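PDB 2NPN: putative cobalamin synthesis related protein from Corynebacterium diphtheriae, which binds S-adenosylmethionine and probably acts as a precorrin-6A synthase (deacetylating), a tetrapyrrole methyltransferase of cobalamin biosynthesis. Local coordinates for residues Q146-I154 with W203-Q213; I156-T167 with D178-L186. All blocks are in the same frame, centred on the assembly; numbering follows the deposited sequence. Where two conformers were deposited one is given.

Contact 1: residues Q146-I154 with W203-Q213. With SAM (S-adenosylmethionine), chain C.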
loop_
_atom_site.group_PDB
_atom_site.type_symbol
_atom_site.label_atom_id
_atom_site.label_comp_id
_atom_site.label_asym_id
_atom_site.label_seq_id
_atom_site.Cartn_x
_atom_site.Cartn_y
_atom_site.Cartn_z
ATOM N N GLN A 146 0.128 -5.712 -8.546
ATOM C CA GLN A 146 1.044 -6.692 -9.174
ATOM C C GLN A 146 0.919 -8.060 -8.541
ATOM O O GLN A 146 1.064 -9.092 -9.220
ATOM C CB GLN A 146 2.474 -6.173 -9.054
ATOM C CG GLN A 146 2.773 -5.060 -9.987
ATOM C CD GLN A 146 4.112 -4.424 -9.631
ATOM O OE1 GLN A 146 5.125 -4.684 -10.282
ATOM N NE2 GLN A 146 4.125 -3.600 -8.607
ATOM N N VAL A 147 0.671 -8.110 -7.229
ATOM C CA VAL A 147 0.464 -9.410 -6.555
ATOM C C VAL A 147 -0.875 -10.015 -7.031
ATOM O O VAL A 147 -0.939 -11.203 -7.275
ATOM C CB VAL A 147 0.562 -9.314 -5.033
ATOM C CG1 VAL A 147 0.418 -10.694 -4.427
ATOM C CG2 VAL A 147 1.954 -8.713 -4.627
ATOM N N LEU A 148 -1.923 -9.212 -7.177
ATOM C CA LEU A 148 -3.204 -9.732 -7.651
ATOM C C LEU A 148 -3.033 -10.406 -9.027
ATOM O O LEU A 148 -3.486 -11.535 -9.267
ATOM C CB LEU A 148 -4.231 -8.586 -7.765
ATOM C CG LEU A 148 -5.585 -9.061 -8.330
ATOM C CD1 LEU A 148 -6.466 -9.753 -7.281
ATOM C CD2 LEU A 148 -6.363 -7.857 -8.916
ATOM N N THR A 149 -2.398 -9.689 -9.959
ATOM C CA THR A 149 -2.299 -10.210 -11.328
ATOM C C THR A 149 -1.354 -11.417 -11.325
ATOM O O THR A 149 -1.591 -12.390 -12.049
ATOM C CB THR A 149 -1.893 -9.134 -12.321
ATOM O OG1 THR A 149 -0.711 -8.477 -11.877
ATOM C CG2 THR A 149 -3.021 -8.111 -12.447
ATOM N N ALA A 150 -0.291 -11.399 -10.530
ATOM C CA ALA A 150 0.650 -12.515 -10.529
ATOM C C ALA A 150 0.002 -13.773 -9.912
ATOM O O ALA A 150 0.119 -14.872 -10.441
ATOM C CB ALA A 150 1.972 -12.162 -9.804
ATOM N N GLU A 151 -0.729 -13.597 -8.792
ATOM C CA GLU A 151 -1.339 -14.735 -8.140
ATOM C C GLU A 151 -2.445 -15.391 -8.984
ATOM O O GLU A 151 -2.620 -16.632 -8.977
ATOM C CB GLU A 151 -1.859 -14.351 -6.768
ATOM C CG GLU A 151 -0.741 -14.050 -5.747
ATOM C CD GLU A 151 0.137 -15.269 -5.480
ATOM O OE1 GLU A 151 -0.372 -16.339 -5.058
ATOM O OE2 GLU A 151 1.379 -15.186 -5.704
ATOM N N HIS A 152 -3.181 -14.573 -9.733
ATOM C CA HIS A 152 -4.169 -15.079 -10.718
ATOM C C HIS A 152 -3.596 -15.507 -12.080
ATOM O O HIS A 152 -4.326 -16.148 -12.878
ATOM C CB HIS A 152 -5.270 -14.060 -10.948
ATOM C CG HIS A 152 -6.302 -14.011 -9.850
ATOM N ND1 HIS A 152 -7.239 -15.014 -9.676
ATOM C CD2 HIS A 152 -6.565 -13.072 -8.908
ATOM C CE1 HIS A 152 -8.046 -14.678 -8.678
ATOM N NE2 HIS A 152 -7.667 -13.498 -8.205
ATOM N N GLY A 153 -2.316 -15.183 -12.322
ATOM C CA GLY A 153 -1.652 -15.532 -13.557
ATOM C C GLY A 153 -2.249 -14.885 -14.774
ATOM O O GLY A 153 -2.406 -15.526 -15.842
ATOM N N ILE A 154 -2.588 -13.600 -14.636
ATOM C CA ILE A 154 -3.226 -12.866 -15.697
ATOM C C ILE A 154 -2.410 -11.616 -16.089
ATOM O O ILE A 154 -1.509 -11.137 -15.370
ATOM C CB ILE A 154 -4.660 -12.392 -15.320
ATOM C CG1 ILE A 154 -4.653 -11.474 -14.111
ATOM C CG2 ILE A 154 -5.586 -13.603 -15.076
ATOM C CD1 ILE A 154 -6.028 -10.838 -13.805
ATOM N N TRP A 203 -11.427 -10.597 -11.188
ATOM C CA TRP A 203 -10.416 -11.265 -10.413
ATOM C C TRP A 203 -10.200 -10.499 -9.114
ATOM O O TRP A 203 -9.902 -9.315 -9.140
ATOM C CB TRP A 203 -9.113 -11.334 -11.162
ATOM C CG TRP A 203 -9.147 -12.163 -12.425
ATOM C CD1 TRP A 203 -8.810 -13.478 -12.572
ATOM C CD2 TRP A 203 -9.482 -11.691 -13.734
ATOM N NE1 TRP A 203 -8.926 -13.859 -13.899
ATOM C CE2 TRP A 203 -9.317 -12.776 -14.627
ATOM C CE3 TRP A 203 -9.900 -10.447 -14.242
ATOM C CZ2 TRP A 203 -9.533 -12.634 -16.012
ATOM C CZ3 TRP A 203 -10.103 -10.327 -15.616
ATOM C CH2 TRP A 203 -9.929 -11.414 -16.474
ATOM N N TRP A 204 -10.392 -11.184 -7.986
ATOM C CA TRP A 204 -10.431 -10.562 -6.665
ATOM C C TRP A 204 -9.421 -11.228 -5.756
ATOM O O TRP A 204 -9.126 -12.433 -5.858
ATOM C CB TRP A 204 -11.856 -10.651 -6.116
ATOM C CG TRP A 204 -12.118 -10.084 -4.805
ATOM C CD1 TRP A 204 -12.569 -8.817 -4.531
ATOM C CD2 TRP A 204 -12.022 -10.754 -3.527
ATOM N NE1 TRP A 204 -12.741 -8.658 -3.177
ATOM C CE2 TRP A 204 -12.408 -9.821 -2.535
ATOM C CE3 TRP A 204 -11.631 -12.043 -3.121
ATOM C CZ2 TRP A 204 -12.478 -10.161 -1.176
ATOM C CZ3 TRP A 204 -11.659 -12.348 -1.774
ATOM C CH2 TRP A 204 -12.084 -11.414 -0.818
ATOM N N GLY A 205 -8.863 -10.444 -4.828
ATOM C CA GLY A 205 -8.044 -11.018 -3.809
ATOM C C GLY A 205 -7.980 -10.179 -2.562
ATOM O O GLY A 205 -7.984 -8.952 -2.627
ATOM N N ALA A 206 -7.863 -10.873 -1.432
ATOM C CA ALA A 206 -7.710 -10.245 -0.132
ATOM C C ALA A 206 -6.512 -10.822 0.576
ATOM O O ALA A 206 -6.154 -11.971 0.374
ATOM C CB ALA A 206 -8.966 -10.404 0.705
ATOM N N PHE A 207 -5.858 -9.983 1.383
ATOM C CA PHE A 207 -4.687 -10.393 2.154
ATOM C C PHE A 207 -3.639 -10.994 1.213
ATOM O O PHE A 207 -2.959 -11.971 1.554
ATOM C CB PHE A 207 -5.098 -11.398 3.246
ATOM C CG PHE A 207 -6.265 -10.940 4.102
ATOM C CD1 PHE A 207 -6.128 -9.830 4.944
ATOM C CD2 PHE A 207 -7.450 -11.619 4.094
ATOM C CE1 PHE A 207 -7.165 -9.401 5.761
ATOM C CE2 PHE A 207 -8.531 -11.198 4.921
ATOM C CZ PHE A 207 -8.371 -10.088 5.732
ATOM N N LEU A 208 -3.499 -10.377 0.044
ATOM C CA LEU A 208 -2.594 -10.860 -0.979
ATOM C C LEU A 208 -1.162 -10.927 -0.485
ATOM O O LEU A 208 -0.715 -10.018 0.229
ATOM C CB LEU A 208 -2.617 -9.935 -2.200
ATOM C CG LEU A 208 -3.897 -9.969 -2.989
ATOM C CD1 LEU A 208 -3.993 -8.738 -3.860
ATOM C CD2 LEU A 208 -4.006 -11.233 -3.837
ATOM N N GLY A 209 -0.462 -12.006 -0.862
ATOM C CA GLY A 209 0.934 -12.197 -0.506
ATOM C C GLY A 209 1.118 -12.979 0.786
ATOM O O GLY A 209 2.191 -13.589 0.983
ATOM N N THR A 210 0.116 -12.942 1.666
ATOM C CA THR A 210 0.169 -13.462 3.035
ATOM C C THR A 210 -0.313 -14.900 3.071
ATOM O O THR A 210 -0.897 -15.422 2.123
ATOM C CB THR A 210 -0.721 -12.645 4.028
ATOM O OG1 THR A 210 -2.076 -13.027 3.853
ATOM C CG2 THR A 210 -0.551 -11.118 3.892
ATOM N N GLU A 211 -0.070 -15.545 4.216
ATOM C CA GLU A 211 -0.580 -16.885 4.469
ATOM C C GLU A 211 -2.114 -16.939 4.582
ATOM O O GLU A 211 -2.694 -18.024 4.565
ATOM C CB GLU A 211 0.053 -17.435 5.750
ATOM C CG GLU A 211 1.548 -17.711 5.614
ATOM C CD GLU A 211 2.164 -18.300 6.874
ATOM O OE1 GLU A 211 1.937 -17.752 7.976
ATOM O OE2 GLU A 211 2.888 -19.314 6.760
ATOM N N GLN A 212 -2.764 -15.787 4.725
ATOM C CA GLN A 212 -4.223 -15.737 4.776
ATOM C C GLN A 212 -4.790 -15.225 3.447
ATOM O O GLN A 212 -5.965 -14.826 3.383
ATOM C CB GLN A 212 -4.705 -14.839 5.920
ATOM C CG GLN A 212 -4.245 -15.284 7.307
ATOM C CD GLN A 212 -4.221 -14.135 8.310
ATOM O OE1 GLN A 212 -4.404 -12.964 7.944
ATOM N NE2 GLN A 212 -3.987 -14.462 9.578
ATOM N N GLN A 213 -3.967 -15.224 2.396
ATOM C CA GLN A 213 -4.470 -14.864 1.061
ATOM C C GLN A 213 -5.713 -15.657 0.621
ATOM O O GLN A 213 -5.774 -16.882 0.753
ATOM C CB GLN A 213 -3.377 -15.032 -0.007
ATOM C CG GLN A 213 -3.805 -14.773 -1.439
ATOM C CD GLN A 213 -2.633 -14.916 -2.369
ATOM O OE1 GLN A 213 -1.773 -14.048 -2.401
ATOM N NE2 GLN A 213 -2.589 -16.025 -3.131
HETATM N N SAM C . 1.098 1.597 -1.698
HETATM C CA SAM C . 0.218 0.389 -1.691
HETATM C C SAM C . 0.519 -0.526 -2.863
HETATM O O SAM C . -0.133 -1.597 -2.986
HETATM O OXT SAM C . 1.435 -0.223 -3.654
HETATM C CB SAM C . -1.265 0.804 -1.680
HETATM C CG SAM C . -1.708 1.496 -0.390
HETATM S SD SAM C . -3.486 1.895 -0.269
HETATM C CE SAM C . -3.392 2.780 1.314
HETATM C "C5'" SAM C . -4.341 0.437 0.423
HETATM C "C4'" SAM C . -5.105 -0.400 -0.618
HETATM O "O4'" SAM C . -4.206 -1.221 -1.287
HETATM C "C3'" SAM C . -6.142 -1.367 -0.045
HETATM O "O3'" SAM C . -7.372 -0.742 0.222
HETATM C "C2'" SAM C . -6.249 -2.432 -1.103
HETATM O "O2'" SAM C . -6.981 -1.933 -2.209
HETATM C "C1'" SAM C . -4.783 -2.517 -1.473
HETATM N N9 SAM C . -4.045 -3.535 -0.692
HETATM C C8 SAM C . -2.901 -3.297 0.053
HETATM N N7 SAM C . -2.437 -4.441 0.564
HETATM C C5 SAM C . -3.252 -5.441 0.111
HETATM C C6 SAM C . -3.221 -6.820 0.260
HETATM N N6 SAM C . -2.264 -7.446 0.993
HETATM N N1 SAM C . -4.208 -7.583 -0.352
HETATM C C2 SAM C . -5.152 -6.974 -1.156
HETATM N N3 SAM C . -5.184 -5.615 -1.312
HETATM C C4 SAM C . -4.238 -4.850 -0.713
#
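Helix 146-152 packs across strand 203-206 with axes 8.7 Å apart at closest approach and chain directions 115° apart, bringing Leu148 over Gly205 and His152 over Trp203. Where the strand lacks a side chain, Leu148 reaches in: CD1 lies 3.5 Å from Gly205 N, and CB meets Leu208 CD1. One helical turn on, His152 joins the strand through both edge and face. Its NE2 donates to Trp204 O (3.0 Å), in the imidazole plane but well above the plane of the carbonyl, while Trp203 sets its indole edge on the ring face and its CB over the same ring. Ile154, with CG1 wedged between backbone N and carbonyl carbon (chi1 60°), lays CD1 over the indole five-membered ring, 3.7 Å from its centroid. At the other end Gln213 works with both amide atoms: NE2 gives Glu151 OE1 a nearly straight bond of 3.0 Å, and OE1 accepts from Gly209 N (2.9 Å), so the amide's rotation is fixed. The latter bond braces the Phe207-Thr210 type II turn and probably helps to position Leu208, whose N donates to adenine N1 of SAM (2.9 Å); Val147 CG1 packs on Leu208 CB. Strand 214-217 flanks the contact through Leu215, which touches Glu151, His152 and Leu208, and on the other side of strand 200-206 strand 243-249 sends Leu246 against Leu148 and Trp203.

Contact 2: residues I156-T167 with D178-L186; sequences INRIGEAIHITT and DRRNCVVML. With SAM (S-adenosylmethionine), chain C.
Asn181 lays its amide flat against the carboxylate of Glu161, the two planes 4° apart and Glu161 OE1 3.5 Å from Asn181 CG. With CG anti to the backbone N (chi1 -174°), the amide extends into the loop before strand 164-167, where ND2 spends its hydrogens on two carbonyls, Ile156 O at 2.9 Å on a lone pair and Ala162 O at 3.0 Å. OD1 accepts from Arg248, outside the pair. The stacked carboxylate is itself held side-on by Arg158: NE binds OE1 of Glu161, NH2 binds OE2 in a salt bridge, and Arg158 N takes the anti lone pair of OE1. A water links Glu161 OE2 to Arg180 NE, and Arg180 has its own salt bridge with Asp251.

Beyond Asn181 the chains run parallel, His164 beside Cys182 through Thr167 beside Met185. Val183 is the hub of the pairing: its N donates to His164 O (2.8 Å) and its O accepts from Thr166 N. On the face of Val183, Ile156 CD1 and Ile165 CG1 pack against it; on the other, Asp178 places its carboxylate over one face of the His164 imidazole, OD2 3.4 Å from CE1. The strand ends at SAM, where Leu186 N donates to ribose O2' (3.0 Å) and the selenomethionine Met185 brings CE 3.3 Å from O4'. Chemically, the contact is polar at one end and ligand-binding at the other: Asn181 pairs through its O with His164 N, while its buried ND2 ties two loop carbonyls to the start of the parallel pairing, and the neighbouring carboxylate is probably kept ionised by Arg158.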
loop_
_atom_site.group_PDB
_atom_site.type_symbol
_atom_site.label_atom_id
_atom_site.label_comp_id
_atom_site.label_asym_id
_atom_site.label_seq_id
_atom_site.Cartn_x
_atom_site.Cartn_y
_atom_site.Cartn_z
ATOM N N ILE A 156 -2.584 -7.559 -16.947
ATOM C CA ILE A 156 -3.356 -6.406 -16.458
ATOM C C ILE A 156 -4.093 -5.701 -17.588
ATOM O O ILE A 156 -4.976 -4.869 -17.348
ATOM C CB ILE A 156 -2.434 -5.398 -15.653
ATOM C CG1 ILE A 156 -3.274 -4.551 -14.708
ATOM C CG2 ILE A 156 -1.597 -4.529 -16.572
ATOM C CD1 ILE A 156 -2.456 -3.515 -13.864
ATOM N N ASN A 157 -3.735 -6.022 -18.825
ATOM C CA ASN A 157 -4.379 -5.428 -20.001
ATOM C C ASN A 157 -4.556 -6.461 -21.102
ATOM O O ASN A 157 -3.756 -7.387 -21.222
ATOM C CB ASN A 157 -3.513 -4.278 -20.545
ATOM C CG ASN A 157 -2.099 -4.720 -20.918
ATOM O OD1 ASN A 157 -1.240 -4.797 -20.042
ATOM N ND2 ASN A 157 -1.851 -5.023 -22.205
ATOM N N ARG A 158 -5.569 -6.272 -21.949
ATOM C CA ARG A 158 -5.581 -6.934 -23.271
ATOM C C ARG A 158 -4.711 -6.118 -24.227
ATOM O O ARG A 158 -4.298 -4.987 -23.908
ATOM C CB ARG A 158 -7.020 -7.049 -23.779
ATOM C CG ARG A 158 -7.819 -7.968 -22.895
ATOM C CD ARG A 158 -9.268 -8.029 -23.289
ATOM N NE ARG A 158 -10.003 -6.862 -22.796
ATOM C CZ ARG A 158 -11.334 -6.789 -22.731
ATOM N NH1 ARG A 158 -12.068 -7.766 -23.225
ATOM N NH2 ARG A 158 -11.946 -5.701 -22.212
ATOM N N ILE A 159 -4.423 -6.675 -25.395
ATOM C CA ILE A 159 -3.537 -6.027 -26.353
ATOM C C ILE A 159 -3.974 -4.601 -26.689
ATOM O O ILE A 159 -5.121 -4.345 -27.067
ATOM C CB ILE A 159 -3.312 -6.848 -27.660
ATOM C CG1 ILE A 159 -2.642 -8.187 -27.312
ATOM C CG2 ILE A 159 -2.431 -6.042 -28.605
ATOM C CD1 ILE A 159 -2.669 -9.288 -28.420
ATOM N N GLY A 160 -3.045 -3.669 -26.456
ATOM C CA GLY A 160 -3.237 -2.249 -26.695
ATOM C C GLY A 160 -4.189 -1.516 -25.771
ATOM O O GLY A 160 -4.481 -0.338 -26.021
ATOM N N GLU A 161 -4.688 -2.196 -24.745
ATOM C CA GLU A 161 -5.821 -1.691 -23.926
ATOM C C GLU A 161 -5.331 -0.817 -22.782
ATOM O O GLU A 161 -4.340 -1.151 -22.098
ATOM C CB GLU A 161 -6.571 -2.875 -23.295
ATOM C CG GLU A 161 -7.895 -2.516 -22.673
ATOM C CD GLU A 161 -8.710 -3.731 -22.209
ATOM O OE1 GLU A 161 -8.120 -4.777 -21.784
ATOM O OE2 GLU A 161 -9.965 -3.617 -22.284
ATOM N N ALA A 162 -6.080 0.250 -22.472
ATOM C CA ALA A 162 -5.789 1.070 -21.317
ATOM C C ALA A 162 -6.081 0.351 -20.018
ATOM O O ALA A 162 -6.898 -0.574 -20.010
ATOM C CB ALA A 162 -6.633 2.400 -21.373
ATOM N N ILE A 163 -5.441 0.800 -18.936
ATOM C CA ILE A 163 -5.607 0.262 -17.631
ATOM C C ILE A 163 -6.060 1.415 -16.738
ATOM O O ILE A 163 -5.330 2.369 -16.596
ATOM C CB ILE A 163 -4.313 -0.285 -17.056
ATOM C CG1 ILE A 163 -3.769 -1.392 -17.958
ATOM C CG2 ILE A 163 -4.560 -0.799 -15.655
ATOM C CD1 ILE A 163 -2.320 -1.313 -18.138
ATOM N N HIS A 164 -7.241 1.325 -16.167
ATOM C CA HIS A 164 -7.724 2.404 -15.331
ATOM C C HIS A 164 -7.672 1.929 -13.878
ATOM O O HIS A 164 -8.437 1.047 -13.503
ATOM C CB HIS A 164 -9.141 2.746 -15.734
ATOM C CG HIS A 164 -9.627 4.019 -15.140
ATOM N ND1 HIS A 164 -9.242 5.241 -15.633
ATOM C CD2 HIS A 164 -10.429 4.259 -14.088
ATOM C CE1 HIS A 164 -9.797 6.191 -14.895
ATOM N NE2 HIS A 164 -10.514 5.612 -13.943
ATOM N N ILE A 165 -6.863 2.553 -13.052
ATOM C CA ILE A 165 -6.761 2.199 -11.655
ATOM C C ILE A 165 -7.501 3.276 -10.866
ATOM O O ILE A 165 -7.261 4.493 -11.048
ATOM C CB ILE A 165 -5.305 2.129 -11.197
ATOM C CG1 ILE A 165 -4.442 1.209 -12.077
ATOM C CG2 ILE A 165 -5.204 1.761 -9.693
ATOM C CD1 ILE A 165 -2.968 1.216 -11.763
ATOM N N THR A 166 -8.387 2.833 -9.988
ATOM C CA THR A 166 -9.203 3.777 -9.287
ATOM C C THR A 166 -9.631 3.239 -7.935
ATOM O O THR A 166 -9.183 2.189 -7.482
ATOM C CB THR A 166 -10.359 4.270 -10.166
ATOM O OG1 THR A 166 -10.906 5.474 -9.608
ATOM C CG2 THR A 166 -11.443 3.169 -10.316
ATOM N N THR A 167 -10.488 3.983 -7.279
ATOM C CA THR A 167 -10.922 3.640 -5.913
ATOM C C THR A 167 -12.379 3.187 -5.944
ATOM O O THR A 167 -13.124 3.466 -6.898
ATOM C CB THR A 167 -10.827 4.867 -5.010
ATOM O OG1 THR A 167 -11.786 5.848 -5.449
ATOM C CG2 THR A 167 -9.381 5.459 -5.005
ATOM N N ASP A 178 -13.843 3.157 -19.459
ATOM C CA ASP A 178 -12.753 2.861 -18.518
ATOM C C ASP A 178 -12.989 1.586 -17.710
ATOM O O ASP A 178 -12.031 0.860 -17.373
ATOM C CB ASP A 178 -12.531 4.018 -17.602
ATOM C CG ASP A 178 -11.860 5.192 -18.274
ATOM O OD1 ASP A 178 -11.373 5.111 -19.435
ATOM O OD2 ASP A 178 -11.866 6.222 -17.609
ATOM N N ARG A 179 -14.247 1.293 -17.389
ATOM C CA ARG A 179 -14.605 0.084 -16.666
ATOM C C ARG A 179 -14.413 -1.196 -17.492
ATOM O O ARG A 179 -14.589 -2.304 -16.962
ATOM C CB ARG A 179 -16.007 0.194 -16.119
ATOM C CG ARG A 179 -16.074 1.153 -14.942
ATOM C CD ARG A 179 -17.411 1.058 -14.253
ATOM N NE ARG A 179 -18.350 1.966 -14.891
ATOM C CZ ARG A 179 -19.353 1.630 -15.692
ATOM N NH1 ARG A 179 -20.097 2.586 -16.213
ATOM N NH2 ARG A 179 -19.631 0.361 -15.983
ATOM N N ARG A 180 -14.020 -1.062 -18.756
ATOM C CA ARG A 180 -13.743 -2.210 -19.578
ATOM C C ARG A 180 -12.508 -2.983 -19.090
ATOM O O ARG A 180 -12.355 -4.184 -19.375
ATOM C CB ARG A 180 -13.563 -1.840 -21.029
ATOM C CG ARG A 180 -14.899 -1.447 -21.689
ATOM C CD ARG A 180 -14.729 -1.265 -23.212
ATOM N NE ARG A 180 -14.274 -2.495 -23.882
ATOM C CZ ARG A 180 -15.067 -3.515 -24.207
ATOM N NH1 ARG A 180 -16.371 -3.487 -23.969
ATOM N NH2 ARG A 180 -14.556 -4.590 -24.803
ATOM N N ASN A 181 -11.624 -2.261 -18.397
ATOM C CA ASN A 181 -10.402 -2.874 -17.830
ATOM C C ASN A 181 -9.926 -1.962 -16.721
ATOM O O ASN A 181 -9.198 -0.983 -16.966
ATOM C CB ASN A 181 -9.388 -3.013 -18.915
ATOM C CG ASN A 181 -8.177 -3.754 -18.453
ATOM O OD1 ASN A 181 -8.325 -4.896 -18.024
ATOM N ND2 ASN A 181 -6.985 -3.175 -18.601
ATOM N N CYS A 182 -10.381 -2.247 -15.519
ATOM C CA CYS A 182 -10.040 -1.388 -14.431
ATOM C C CYS A 182 -9.640 -2.191 -13.217
ATOM O O CYS A 182 -9.968 -3.360 -13.077
ATOM C CB CYS A 182 -11.190 -0.453 -14.135
ATOM S SG CYS A 182 -12.680 -1.232 -13.559
ATOM N N VAL A 183 -8.816 -1.556 -12.410
ATOM C CA VAL A 183 -8.359 -2.097 -11.121
ATOM C C VAL A 183 -8.930 -1.214 -10.017
ATOM O O VAL A 183 -8.866 0.025 -10.106
ATOM C CB VAL A 183 -6.838 -2.087 -11.036
ATOM C CG1 VAL A 183 -6.375 -2.560 -9.623
ATOM C CG2 VAL A 183 -6.244 -2.952 -12.143
ATOM N N VAL A 184 -9.504 -1.815 -8.981
ATOM C CA VAL A 184 -10.161 -1.093 -7.913
ATOM C C VAL A 184 -9.462 -1.375 -6.566
ATOM O O VAL A 184 -9.253 -2.534 -6.197
ATOM C CB VAL A 184 -11.627 -1.419 -7.797
ATOM C CG1 VAL A 184 -12.311 -0.572 -6.746
ATOM C CG2 VAL A 184 -12.334 -1.314 -9.158
HETATM N N MSE A 185 -9.057 -0.295 -5.932
HETATM C CA MSE A 185 -8.427 -0.311 -4.626
HETATM C C MSE A 185 -9.265 0.514 -3.649
HETATM O O MSE A 185 -10.157 1.273 -4.031
HETATM C CB MSE A 185 -6.989 0.256 -4.718
HETATM C CG MSE A 185 -6.181 -0.487 -5.742
HETATM SE SE MSE A 185 -4.360 0.202 -6.032
HETATM C CE MSE A 185 -3.560 -0.575 -4.471
ATOM N N LEU A 186 -8.944 0.393 -2.357
ATOM C CA LEU A 186 -9.574 1.237 -1.347
ATOM C C LEU A 186 -11.129 1.085 -1.351
ATOM O O LEU A 186 -11.835 2.012 -0.969
ATOM C CB LEU A 186 -9.173 2.689 -1.517
ATOM C CG LEU A 186 -7.700 2.966 -1.264
ATOM C CD1 LEU A 186 -7.350 4.389 -1.682
ATOM C CD2 LEU A 186 -7.394 2.806 0.236
HETATM N N SAM C . 1.098 1.597 -1.698
HETATM C CA SAM C . 0.218 0.389 -1.691
HETATM C C SAM C . 0.519 -0.526 -2.863
HETATM O O SAM C . -0.133 -1.597 -2.986
HETATM O OXT SAM C . 1.435 -0.223 -3.654
HETATM C CB SAM C . -1.265 0.804 -1.680
HETATM C CG SAM C . -1.708 1.496 -0.390
HETATM S SD SAM C . -3.486 1.895 -0.269
HETATM C CE SAM C . -3.392 2.780 1.314
HETATM C "C5'" SAM C . -4.341 0.437 0.423
HETATM C "C4'" SAM C . -5.105 -0.400 -0.618
HETATM O "O4'" SAM C . -4.206 -1.221 -1.287
HETATM C "C3'" SAM C . -6.142 -1.367 -0.045
HETATM O "O3'" SAM C . -7.372 -0.742 0.222
HETATM C "C2'" SAM C . -6.249 -2.432 -1.103
HETATM O "O2'" SAM C . -6.981 -1.933 -2.209
HETATM C "C1'" SAM C . -4.783 -2.517 -1.473
HETATM N N9 SAM C . -4.045 -3.535 -0.692
HETATM C C8 SAM C . -2.901 -3.297 0.053
HETATM N N7 SAM C . -2.437 -4.441 0.564
HETATM C C5 SAM C . -3.252 -5.441 0.111
HETATM C C6 SAM C . -3.221 -6.820 0.260
HETATM N N6 SAM C . -2.264 -7.446 0.993
HETATM N N1 SAM C . -4.208 -7.583 -0.352
HETATM C C2 SAM C . -5.152 -6.974 -1.156
HETATM N N3 SAM C . -5.184 -5.615 -1.312
HETATM C C4 SAM C . -4.238 -4.850 -0.713
HETATM O O HOH W 1 -11.237 -2.318 -24.023
#

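How the contacts relate
Contacts 1 and 2 show how one mixed sheet can serve a single cofactor from two places. Their centres lie 16 Å apart. Along the chain, helix 144-152 of contact 1 leads directly to the loop and strand 164-167 of contact 2, strand 181-185 follows, and strand 200-206 then returns to contact 1, so contact 2 falls wholly between the two halves of contact 1. Across the sheet, strand 243-249 separates 181-185 from 200-206. The contacts touch where Thr149 CG2 packs on Ile156 CG1, 4.2 Å away. Both reach SAM, contact 1 through Leu208 at the adenine and contact 2 through Leu186 at the ribose, so adjoining parts of one fold shape the pocket together.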